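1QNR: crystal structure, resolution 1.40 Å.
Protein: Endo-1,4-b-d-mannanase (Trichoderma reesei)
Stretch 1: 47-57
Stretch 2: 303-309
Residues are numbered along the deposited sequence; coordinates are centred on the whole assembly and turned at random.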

# COMPACT_ATOMS: atom_id res chain seq x y z
N SER A 47 14.01 14.25 -4.18
CA SER A 47 15.20 14.55 -5.04
C SER A 47 15.71 13.35 -5.81
O SER A 47 16.38 13.43 -6.88
N SER A 48 15.38 12.09 -5.39
CA SER A 48 15.70 10.89 -6.17
C SER A 48 14.79 10.73 -7.39
O SER A 48 15.09 9.88 -8.25
N GLY A 49 13.71 11.49 -7.49
CA GLY A 49 12.82 11.40 -8.65
C GLY A 49 11.60 10.52 -8.49
O GLY A 49 10.90 10.29 -9.48
N LEU A 50 11.40 9.99 -7.26
CA LEU A 50 10.22 9.16 -7.00
C LEU A 50 9.02 10.09 -6.79
O LEU A 50 9.15 11.20 -6.20
N LYS A 51 7.85 9.60 -7.18
CA LYS A 51 6.66 10.52 -7.15
C LYS A 51 5.61 10.07 -6.16
O LYS A 51 4.69 10.89 -5.79
N VAL A 52 5.64 8.84 -5.65
CA VAL A 52 4.57 8.24 -4.82
C VAL A 52 5.19 7.45 -3.66
O VAL A 52 6.20 6.73 -3.87
N VAL A 53 4.62 7.61 -2.46
CA VAL A 53 5.09 6.92 -1.25
C VAL A 53 3.88 6.19 -0.64
O VAL A 53 2.80 6.77 -0.49
N ARG A 54 4.10 4.92 -0.24
CA ARG A 54 3.03 4.13 0.45
C ARG A 54 3.33 4.14 1.94
O ARG A 54 4.45 3.75 2.36
N VAL A 55 2.38 4.62 2.77
CA VAL A 55 2.61 4.77 4.28
C VAL A 55 1.47 4.06 4.99
O VAL A 55 0.33 4.01 4.44
N TRP A 56 1.69 3.59 6.23
CA TRP A 56 0.51 2.95 6.94
C TRP A 56 -0.49 4.01 7.40
O TRP A 56 -0.16 5.03 8.02
N GLY A 57 -1.79 3.72 7.20
CA GLY A 57 -2.86 4.60 7.73
C GLY A 57 -3.53 4.03 8.96
O GLY A 57 -4.63 4.55 9.34
N ASP A 303 5.56 1.31 -10.45
CA ASP A 303 6.08 0.29 -9.51
C ASP A 303 6.71 0.93 -8.27
O ASP A 303 7.13 2.10 -8.31
N MET A 304 6.63 0.19 -7.13
CA MET A 304 7.11 0.71 -5.81
C MET A 304 7.84 -0.40 -5.10
O MET A 304 7.24 -1.39 -4.60
N PHE A 305 9.17 -0.29 -4.95
CA PHE A 305 9.93 -1.32 -4.24
C PHE A 305 9.63 -1.31 -2.74
O PHE A 305 9.28 -0.26 -2.15
N TRP A 306 9.78 -2.50 -2.11
CA TRP A 306 9.78 -2.61 -0.64
C TRP A 306 11.22 -2.76 -0.20
O TRP A 306 11.86 -3.81 -0.58
N GLN A 307 11.90 -1.80 0.47
CA GLN A 307 11.29 -0.57 1.00
C GLN A 307 12.40 0.48 1.20
O GLN A 307 13.61 0.16 1.19
N TRP A 308 11.98 1.76 1.37
CA TRP A 308 12.95 2.82 1.67
C TRP A 308 13.60 2.66 3.05
O TRP A 308 12.89 2.34 4.01
N GLY A 309 14.91 2.92 3.11
CA GLY A 309 15.61 3.06 4.42
C GLY A 309 16.32 4.43 4.44
O GLY A 309 16.76 4.88 3.38

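No hydrogen bond joins the two stretches; the contact, 354 Å² summed over both sides, rests on van der Waals packing of side chains. The strands 52-54 and 303-305 run at 52° to each other with axes 8.5 Å apart at closest, and the nearest CA atoms, those of Val 53 and Met 304, lie 8.0 Å apart. That spacing leaves room for side chains between the backbones.

Met 304 has the largest area covered by the other stretch, 81 Å². Its CA-to-CB bond points toward stretch 1, and chi angles of m, t and p carry the methyl to the strand. There Met 304 CE lies 3.8 Å from Val 52 CG1, 3.7 Å from Arg 54 N and 3.8 Å from Arg 54 CB. Val 52 and Arg 54, both t at chi1, point toward stretch 2, whereas the intervening Val 53 points away, the alternation expected of a strand; Val 53 C still lies 4.0 Å from Met 304 CE.

Trp 308 (47 Å², chi1 t, chi2 -96°) organises a second cluster. Leu 50, in the mt rotamer, places CD1 3.6 Å from Trp 308 CZ3 and 4.3 Å from Phe 305 CE1, so one methyl touches two aromatic rings. Phe 305 points away at CB, but chi1 p brings its ring back. Ser 48 OG approaches the Trp 308 ring at its edge, 3.7 Å from CH2, and has its hydrogen bond elsewhere in the structure.

Trp 306 (46 Å², chi1 t) leaves its backbone sideways, yet its six-membered ring reaches that of Trp 56: the centroids are 5.9 Å apart and the planes at 42°, an oblique pairing, with Trp 56 CH2 3.9 Å from Trp 306 CZ3. Arg 54 NH1 sits 4.4 Å from Trp 306 CZ3, near the indole plane, while the guanidinium nitrogens are hydrogen-bonded elsewhere.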

# COMPACT_ATOMS: atom_id res chain seq x y z
CB SER A 47 16.30 15.20 -4.18
OG SER A 47 16.83 14.28 -3.29
CB SER A 48 15.47 9.66 -5.23
OG SER A 48 16.41 9.60 -4.17
CB LEU A 50 10.49 8.31 -5.74
CG LEU A 50 11.65 7.30 -5.90
CD1 LEU A 50 11.87 6.56 -4.57
CD2 LEU A 50 11.43 6.30 -7.02
CB LYS A 51 5.97 10.52 -8.56
CG LYS A 51 6.81 11.38 -9.57
CD LYS A 51 5.99 11.47 -10.92
CE LYS A 51 6.78 12.41 -11.87
NZ LYS A 51 6.02 12.57 -13.21
CB VAL A 52 3.68 7.29 -5.67
CG1 VAL A 52 2.46 6.85 -4.81
CG2 VAL A 52 3.15 7.95 -6.95
CB VAL A 53 5.68 7.90 -0.17
CG1 VAL A 53 6.34 7.10 0.97
CG2 VAL A 53 6.69 8.81 -0.80
CB ARG A 54 2.95 2.75 -0.21
CG ARG A 54 1.79 1.89 0.41
CD ARG A 54 1.45 0.78 -0.62
NE ARG A 54 0.51 -0.24 -0.06
CZ ARG A 54 0.92 -1.39 0.55
NH1 ARG A 54 2.23 -1.62 0.76
NH2 ARG A 54 -0.02 -2.28 0.87
CB VAL A 55 2.70 6.28 4.65
CG1 VAL A 55 3.84 6.96 3.85
CG2 VAL A 55 1.38 7.05 4.45
CB TRP A 56 0.98 2.12 8.15
CG TRP A 56 1.60 0.77 7.80
CD1 TRP A 56 2.11 -0.06 8.78
CD2 TRP A 56 1.71 0.05 6.54
NE1 TRP A 56 2.48 -1.25 8.21
CE2 TRP A 56 2.28 -1.21 6.85
CE3 TRP A 56 1.40 0.38 5.19
CZ2 TRP A 56 2.52 -2.21 5.88
CZ3 TRP A 56 1.68 -0.65 4.23
CH2 TRP A 56 2.25 -1.94 4.54
CB ASP A 303 7.13 -0.66 -10.16
CG ASP A 303 8.47 0.10 -10.41
OD1 ASP A 303 9.33 0.14 -9.51
OD2 ASP A 303 8.64 0.59 -11.55
CB MET A 304 5.89 1.17 -4.95
CG MET A 304 5.03 2.17 -5.76
SD MET A 304 3.45 2.67 -5.03
CE MET A 304 4.07 3.62 -3.69
CB PHE A 305 11.45 -1.19 -4.49
CG PHE A 305 12.11 0.10 -4.01
CD1 PHE A 305 12.08 1.26 -4.76
CD2 PHE A 305 12.67 0.15 -2.73
CE1 PHE A 305 12.76 2.41 -4.33
CE2 PHE A 305 13.31 1.35 -2.29
CZ PHE A 305 13.31 2.47 -3.07
CB TRP A 306 8.90 -3.83 -0.18
CG TRP A 306 8.88 -3.91 1.33
CD1 TRP A 306 9.82 -4.48 2.16
CD2 TRP A 306 7.85 -3.41 2.22
NE1 TRP A 306 9.46 -4.33 3.48
CE2 TRP A 306 8.22 -3.68 3.55
CE3 TRP A 306 6.62 -2.75 1.98
CZ2 TRP A 306 7.48 -3.31 4.65
CZ3 TRP A 306 5.81 -2.44 3.10
CH2 TRP A 306 6.23 -2.69 4.42
CB GLN A 307 10.65 -0.82 2.39
CG GLN A 307 11.65 -1.29 3.50
CD GLN A 307 11.03 -1.29 4.90
OE1 GLN A 307 10.17 -0.51 5.29
NE2 GLN A 307 11.52 -2.23 5.78
CB TRP A 308 12.15 4.18 1.66
CG TRP A 308 13.02 5.43 1.60
CD1 TRP A 308 13.43 6.21 2.63
CD2 TRP A 308 13.65 5.92 0.40
NE1 TRP A 308 14.23 7.25 2.13
CE2 TRP A 308 14.42 7.05 0.75
CE3 TRP A 308 13.58 5.51 -0.96
CZ2 TRP A 308 15.15 7.82 -0.19
CZ3 TRP A 308 14.31 6.28 -1.90
CH2 TRP A 308 15.10 7.42 -1.49